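Side-chain contacts in homoserine kinase (Cytophaga hutchinsonii, PDB 4P52), which catalyses the ATP-dependent phosphorylation of L-homoserine to O-phospho-L-homoserine and belongs to the GHMP kinase family: residues R246-H251 with F289-S294; A256-V259 with F264-V267. One frame throughout, in Å; residues are numbered along the deposited sequence.

Interaction 1: residues R246-H251 with F289-S294; sequences RSMQDH and FALSTS
Met248, a selenomethionine here, reaches across to the side chains of Phe289 and Leu291 and is the one residue of 246-251 that touches them. Its chain runs extended through chi2 and then bends at SE (chi3 86°), which turns the terminal methyl toward the phenyl ring. SE lies 3.8 Å from Leu291 CD1, and the two side chains cross at about a right angle. Beyond it, Met248 CE comes within 3.8 Å of Phe289 CE2, meeting the ring obliquely. The same Met248 CE also rests 3.9 Å from Leu291 CD1. The methyl is thus shared by the ring and the leucine, whose own CG sits in plane at the ring edge. Phe289 and Leu291 alternate with Ala290 and Ser292 along strand 288-292 of the four-stranded antiparallel sheet in the GHMP kinase C-terminal region. Ala290 and Ser292 pack against helix 295-310, so Met248 lies over the sheet face turned away from that helix. The contact is wholly apolar and buried, with no hydrogen bond across it. Leu232 of helix 219-237 and Ser39 also touch Met248, which, as the first residue past helix 241-247, is the centre of an inverse gamma turn.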
# COMPACT_ATOMS: atom_id res chain seq x y z
N ARG A 246 -0.37 -3.45 13.60
CA ARG A 246 -1.69 -2.89 13.35
C ARG A 246 -2.11 -3.06 11.90
O ARG A 246 -3.29 -3.24 11.63
CB ARG A 246 -1.72 -1.42 13.77
CG ARG A 246 -2.13 -1.16 15.23
CD ARG A 246 -1.91 0.31 15.57
NE ARG A 246 -0.82 0.85 14.75
CZ ARG A 246 -0.02 1.86 15.10
NH1 ARG A 246 -0.17 2.45 16.27
NH2 ARG A 246 0.94 2.26 14.26
N SER A 247 -1.15 -3.02 10.98
CA SER A 247 -1.41 -3.19 9.56
C SER A 247 -1.70 -4.62 9.09
O SER A 247 -2.22 -4.82 7.99
CB SER A 247 -0.24 -2.66 8.74
OG SER A 247 -0.23 -1.26 8.87
N MSE A 248 -1.40 -5.61 9.92
CA MSE A 248 -1.66 -6.98 9.52
C MSE A 248 -3.04 -7.42 9.87
O MSE A 248 -3.21 -8.34 10.68
CB MSE A 248 -0.66 -7.82 10.22
CG MSE A 248 0.55 -7.82 9.33
SE MSE A 248 1.86 -8.84 10.36
CE MSE A 248 1.26 -10.61 9.71
N GLN A 249 -4.03 -6.77 9.28
CA GLN A 249 -5.45 -7.12 9.40
C GLN A 249 -5.90 -7.42 7.99
O GLN A 249 -5.64 -6.63 7.06
CB GLN A 249 -6.30 -5.97 9.95
CG GLN A 249 -5.91 -5.36 11.29
CD GLN A 249 -5.62 -6.41 12.36
OE1 GLN A 249 -6.30 -7.43 12.45
NE2 GLN A 249 -4.59 -6.15 13.17
N ASP A 250 -6.58 -8.54 7.81
CA ASP A 250 -7.10 -8.88 6.51
C ASP A 250 -8.58 -9.04 6.66
O ASP A 250 -9.05 -9.95 7.32
CB ASP A 250 -6.44 -10.16 6.00
CG ASP A 250 -7.04 -10.67 4.68
OD1 ASP A 250 -7.86 -9.95 4.01
OD2 ASP A 250 -6.69 -11.82 4.32
N HIS A 251 -9.34 -8.14 6.05
CA HIS A 251 -10.79 -8.18 6.23
C HIS A 251 -11.56 -8.83 5.07
O HIS A 251 -12.78 -8.90 5.10
CB HIS A 251 -11.31 -6.77 6.56
CG HIS A 251 -10.94 -6.31 7.94
ND1 HIS A 251 -10.96 -7.16 9.03
CD2 HIS A 251 -10.54 -5.11 8.40
CE1 HIS A 251 -10.59 -6.50 10.11
NE2 HIS A 251 -10.33 -5.25 9.75
N PHE A 289 1.25 -18.46 9.15
CA PHE A 289 2.52 -17.87 9.56
C PHE A 289 2.26 -16.79 10.59
O PHE A 289 1.17 -16.17 10.62
CB PHE A 289 3.28 -17.27 8.37
CG PHE A 289 2.70 -15.99 7.89
CD1 PHE A 289 1.54 -15.98 7.12
CD2 PHE A 289 3.30 -14.78 8.23
CE1 PHE A 289 0.98 -14.77 6.71
CE2 PHE A 289 2.73 -13.57 7.83
CZ PHE A 289 1.57 -13.56 7.07
N ALA A 290 3.27 -16.54 11.41
CA ALA A 290 3.20 -15.45 12.36
C ALA A 290 4.50 -14.66 12.26
O ALA A 290 5.54 -15.23 11.90
CB ALA A 290 2.97 -15.96 13.78
N LEU A 291 4.43 -13.36 12.54
CA LEU A 291 5.64 -12.57 12.55
C LEU A 291 5.92 -12.17 13.97
O LEU A 291 4.98 -11.96 14.76
CB LEU A 291 5.51 -11.36 11.61
CG LEU A 291 5.30 -11.64 10.10
CD1 LEU A 291 5.18 -10.34 9.34
CD2 LEU A 291 6.43 -12.45 9.49
N SER A 292 7.20 -12.14 14.33
CA SER A 292 7.62 -11.63 15.63
C SER A 292 8.99 -10.96 15.50
O SER A 292 9.56 -10.95 14.40
CB SER A 292 7.65 -12.73 16.68
OG SER A 292 8.47 -13.81 16.23
N THR A 293 9.51 -10.44 16.61
CA THR A 293 10.75 -9.67 16.55
C THR A 293 11.97 -10.30 17.25
O THR A 293 12.96 -9.62 17.46
CB THR A 293 10.54 -8.22 17.04
OG1 THR A 293 10.11 -8.24 18.40
CG2 THR A 293 9.47 -7.56 16.24
N SER A 294 11.90 -11.58 17.58
CA SER A 294 13.07 -12.31 18.08
C SER A 294 12.88 -13.82 17.93
O SER A 294 11.75 -14.30 17.84
CB SER A 294 13.33 -11.99 19.55
OG SER A 294 12.32 -12.53 20.37

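Interaction 2: residues A256-V259 with F264-V267; sequences ARSV and FDDV
Ser258 meets the ring of Phe264 with its methylene, and this van der Waals contact makes up most of the interface. Ser258 CB lies 3.4 Å from Phe264 CD2 and 3.7 Å from CE2 of the same ring, approaching obliquely along the CD2 side. The ring is brought there by a chi1 of 176°, with Phe264 CG anti to the backbone N, which turns the ring toward Ser258. A further touch comes from the backbone, where Ser258 O is 3.9 Å from Phe264 CB.

The polar atoms contribute little. Ser258 OG stands between its own N and carbonyl carbon (chi1 76°) and reaches no closer than 4.2 Å to Phe264 CD2. The carboxylate of Asp265 turns toward the serine, but Ser258 OG and Asp265 OD1 remain 4.3 Å apart, and no hydrogen bond crosses between the segments.

The side chain of Phe264 also packs on Ile281 and Ile288 of two neighbouring strands. With an alanine in place of Phe264, Ser258 CB would probably lose its apolar partner and a gap would be likely to open toward the two isoleucines. Arg257 also touches Ile281, and its NE is held by Ala209 O. One turn farther along helix 264-273, Val267 rests on Ile288 and on Met305 and Phe309 of helix 295-310. The contact therefore closes a short helix-loop-helix connection whose second helix covers the sheet beside helix 295-310, an arrangement consistent with the ferredoxin-like C-terminal domain of GHMP kinases.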
# COMPACT_ATOMS: atom_id res chain seq x y z
N ALA A 256 -12.93 -15.24 4.52
CA ALA A 256 -13.49 -16.19 3.55
C ALA A 256 -12.82 -17.57 3.57
O ALA A 256 -13.52 -18.58 3.56
CB ALA A 256 -13.49 -15.60 2.14
N ARG A 257 -11.49 -17.62 3.62
CA ARG A 257 -10.75 -18.88 3.57
C ARG A 257 -10.61 -19.64 4.88
O ARG A 257 -10.42 -20.84 4.90
CB ARG A 257 -9.36 -18.64 3.05
CG ARG A 257 -9.33 -18.48 1.57
CD ARG A 257 -7.91 -18.26 1.12
NE ARG A 257 -7.88 -18.37 -0.33
CZ ARG A 257 -6.89 -17.93 -1.09
NH1 ARG A 257 -5.82 -17.34 -0.55
NH2 ARG A 257 -6.99 -18.10 -2.39
N SER A 258 -10.70 -18.93 5.99
CA SER A 258 -10.38 -19.54 7.26
C SER A 258 -11.35 -20.69 7.60
O SER A 258 -10.97 -21.58 8.35
CB SER A 258 -10.36 -18.49 8.36
OG SER A 258 -11.70 -18.15 8.68
N VAL A 259 -12.58 -20.67 7.08
CA VAL A 259 -13.49 -21.79 7.26
C VAL A 259 -12.94 -23.11 6.72
O VAL A 259 -13.35 -24.18 7.20
CB VAL A 259 -14.89 -21.56 6.64
CG1 VAL A 259 -15.58 -20.38 7.30
CG2 VAL A 259 -14.83 -21.40 5.12
N PHE A 264 -8.27 -22.91 12.64
CA PHE A 264 -7.62 -21.67 12.29
C PHE A 264 -7.77 -20.64 13.40
O PHE A 264 -6.79 -20.01 13.82
CB PHE A 264 -8.17 -21.09 11.00
CG PHE A 264 -7.58 -19.75 10.67
CD1 PHE A 264 -6.31 -19.66 10.12
CD2 PHE A 264 -8.24 -18.58 10.97
CE1 PHE A 264 -5.72 -18.44 9.86
CE2 PHE A 264 -7.67 -17.34 10.69
CZ PHE A 264 -6.40 -17.28 10.12
N ASP A 265 -9.01 -20.43 13.85
CA ASP A 265 -9.26 -19.39 14.83
C ASP A 265 -8.49 -19.60 16.13
O ASP A 265 -7.90 -18.64 16.66
CB ASP A 265 -10.74 -19.25 15.08
CG ASP A 265 -11.50 -18.82 13.83
OD1 ASP A 265 -10.88 -18.20 12.92
OD2 ASP A 265 -12.72 -19.10 13.77
N ASP A 266 -8.44 -20.84 16.61
CA ASP A 266 -7.69 -21.16 17.82
C ASP A 266 -6.19 -21.00 17.63
O ASP A 266 -5.49 -20.55 18.54
CB ASP A 266 -7.96 -22.58 18.28
CG ASP A 266 -9.39 -22.78 18.73
OD1 ASP A 266 -9.96 -21.85 19.36
OD2 ASP A 266 -9.92 -23.88 18.45
N VAL A 267 -5.71 -21.39 16.45
CA VAL A 267 -4.29 -21.32 16.18
C VAL A 267 -3.86 -19.86 16.11
O VAL A 267 -2.82 -19.49 16.65
CB VAL A 267 -3.91 -22.09 14.90
CG1 VAL A 267 -2.48 -21.81 14.52
CG2 VAL A 267 -4.10 -23.58 15.10

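Followed from the N terminus, the chain leaves helix 241-247 at the first half of interaction 1 and enters helix 253-257. Interaction 2 then closes the short connection to helix 264-273, with four residues between its segments. After strand 278-281 the chain returns in strand 288-292, where interaction 1 closes a much wider loop, with 37 residues between its segments, so interaction 2 is nested inside it. The two do not touch: their centres are about 15 Å apart and their nearest atoms about 6 Å. Strand 288-292 still relates them, because interaction 1 lies on one face of the sheet and the helix begun at interaction 2 packs on the other.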